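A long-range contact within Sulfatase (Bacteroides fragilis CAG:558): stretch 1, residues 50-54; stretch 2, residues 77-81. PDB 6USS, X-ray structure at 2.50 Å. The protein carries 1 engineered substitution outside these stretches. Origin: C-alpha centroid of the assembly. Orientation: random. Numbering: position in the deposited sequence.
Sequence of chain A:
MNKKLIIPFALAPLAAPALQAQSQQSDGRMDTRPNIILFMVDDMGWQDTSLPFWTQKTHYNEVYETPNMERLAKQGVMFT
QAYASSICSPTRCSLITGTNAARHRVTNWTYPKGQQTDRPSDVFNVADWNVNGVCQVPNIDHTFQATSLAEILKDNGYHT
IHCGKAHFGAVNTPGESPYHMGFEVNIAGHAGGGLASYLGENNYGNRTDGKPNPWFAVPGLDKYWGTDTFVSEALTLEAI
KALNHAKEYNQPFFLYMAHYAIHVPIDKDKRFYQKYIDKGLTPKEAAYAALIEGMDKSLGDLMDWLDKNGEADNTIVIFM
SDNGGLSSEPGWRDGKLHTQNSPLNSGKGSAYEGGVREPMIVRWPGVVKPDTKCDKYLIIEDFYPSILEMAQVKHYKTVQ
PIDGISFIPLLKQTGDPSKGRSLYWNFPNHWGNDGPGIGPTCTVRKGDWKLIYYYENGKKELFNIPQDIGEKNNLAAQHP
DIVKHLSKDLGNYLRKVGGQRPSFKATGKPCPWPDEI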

# COMPACT_ATOMS: atom_id res chain seq x y z
N SER A 50 -0.91 -15.21 32.75
CA SER A 50 -1.14 -15.13 34.19
C SER A 50 -2.48 -14.50 34.53
O SER A 50 -2.90 -14.60 35.69
CB SER A 50 -0.00 -14.37 34.90
OG SER A 50 0.19 -13.06 34.39
N LEU A 51 -3.17 -13.88 33.58
CA LEU A 51 -4.48 -13.28 33.86
C LEU A 51 -5.57 -14.35 33.83
O LEU A 51 -5.79 -14.97 32.78
CB LEU A 51 -4.81 -12.18 32.86
CG LEU A 51 -6.18 -11.48 32.96
CD1 LEU A 51 -6.35 -10.71 34.29
CD2 LEU A 51 -6.43 -10.54 31.76
N PRO A 52 -6.30 -14.60 34.94
CA PRO A 52 -7.29 -15.69 34.96
C PRO A 52 -8.59 -15.28 34.27
O PRO A 52 -9.32 -14.40 34.75
CB PRO A 52 -7.50 -15.94 36.47
CG PRO A 52 -6.38 -15.18 37.17
CD PRO A 52 -6.12 -14.01 36.28
N PHE A 53 -8.89 -15.94 33.14
CA PHE A 53 -10.15 -15.75 32.41
C PHE A 53 -11.29 -16.63 32.91
O PHE A 53 -12.46 -16.35 32.61
CB PHE A 53 -9.94 -16.01 30.91
CG PHE A 53 -9.44 -14.81 30.17
CD1 PHE A 53 -10.32 -14.02 29.43
CD2 PHE A 53 -8.11 -14.45 30.23
CE1 PHE A 53 -9.87 -12.90 28.77
CE2 PHE A 53 -7.65 -13.32 29.57
CZ PHE A 53 -8.53 -12.54 28.83
N TRP A 54 -10.98 -17.72 33.61
CA TRP A 54 -11.94 -18.57 34.29
C TRP A 54 -12.38 -17.90 35.59
O TRP A 54 -11.83 -16.88 36.01
CB TRP A 54 -11.30 -19.94 34.58
CG TRP A 54 -12.25 -21.01 34.86
CD1 TRP A 54 -13.58 -21.03 34.55
CD2 TRP A 54 -11.96 -22.26 35.49
NE1 TRP A 54 -14.13 -22.21 34.97
CE2 TRP A 54 -13.16 -22.99 35.54
CE3 TRP A 54 -10.80 -22.83 36.01
CZ2 TRP A 54 -13.24 -24.25 36.11
CZ3 TRP A 54 -10.88 -24.11 36.56
CH2 TRP A 54 -12.09 -24.80 36.61
N VAL A 77 -11.88 -4.03 29.99
CA VAL A 77 -12.82 -5.13 30.17
C VAL A 77 -12.19 -6.39 29.59
O VAL A 77 -11.50 -6.33 28.57
CB VAL A 77 -14.19 -4.83 29.49
CG1 VAL A 77 -14.02 -4.65 27.98
CG2 VAL A 77 -15.23 -5.94 29.80
N MET A 78 -12.41 -7.51 30.28
CA MET A 78 -12.05 -8.83 29.78
C MET A 78 -13.29 -9.51 29.22
O MET A 78 -14.37 -9.43 29.81
CB MET A 78 -11.47 -9.71 30.89
CG MET A 78 -10.27 -9.13 31.62
SD MET A 78 -9.91 -10.09 33.11
CE MET A 78 -9.84 -11.76 32.44
N PHE A 79 -13.13 -10.19 28.09
CA PHE A 79 -14.21 -11.01 27.55
C PHE A 79 -13.89 -12.46 27.85
O PHE A 79 -12.96 -13.03 27.28
CB PHE A 79 -14.40 -10.76 26.06
CG PHE A 79 -15.09 -9.46 25.75
CD1 PHE A 79 -14.36 -8.29 25.59
CD2 PHE A 79 -16.47 -9.41 25.63
CE1 PHE A 79 -14.99 -7.09 25.30
CE2 PHE A 79 -17.12 -8.22 25.34
CZ PHE A 79 -16.37 -7.05 25.18
N THR A 80 -14.64 -13.06 28.77
CA THR A 80 -14.36 -14.42 29.21
C THR A 80 -15.00 -15.47 28.31
O THR A 80 -14.77 -16.67 28.52
CB THR A 80 -14.83 -14.61 30.67
OG1 THR A 80 -16.23 -14.34 30.76
CG2 THR A 80 -14.08 -13.67 31.58
N GLN A 81 -15.77 -15.07 27.30
CA GLN A 81 -16.39 -16.01 26.37
C GLN A 81 -16.28 -15.50 24.93
O GLN A 81 -17.27 -15.38 24.20
CB GLN A 81 -17.84 -16.28 26.78
CG GLN A 81 -18.26 -17.73 26.61
CD GLN A 81 -19.64 -18.07 27.21
OE1 GLN A 81 -19.96 -19.24 27.42
NE2 GLN A 81 -20.45 -17.05 27.48

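The contact between the loop 50-54 and the strand-to-corner segment 77-81 is built on one methionine and one aromatic ring, with no hydrogen bond between the stretches; 256 Å² is buried, both sides summed. Leu51, Phe53 and Met78 are buried, so apolar side chains suit these places. Met78 points its CA-to-CB bond toward the loop. With chi1 m and chi2 t its chain runs out extended to SD, and chi3 p (52°) then bends Met78 CE over the face of the Phe53 ring, 3.6 Å from the centroid and only 3° off the normal. This is a CH-pi contact well suited to a methyl polarized by sulfur; Met78 SD lies farther back, 5.2 Å from the Phe53 ring centroid. Met78 CE also meets Leu51 CD2 at 3.7 Å and Pro52 O at 3.5 Å, so a slender, unbranched side chain reaches three consecutive loop residues. Leu51, also directed toward the partner, adopts chi1 t and chi2 p, which place CD2 against CE. Phe53 leaves its backbone sideways, but chi1 of -85° brings the ring nearer, and with chi2 of -100° the flat ring offers its face to Met78 CE while its edge fits against the second backbone, Phe53 CE1 lying 3.4 Å from Phe79 O. Phe79 itself points away, contributing mainly this carbonyl. At the corner, Thr80, partly exposed and chi1 p, turns a methyl to the contact, CG2 3.3 Å from Phe53 O, a tight packing contact.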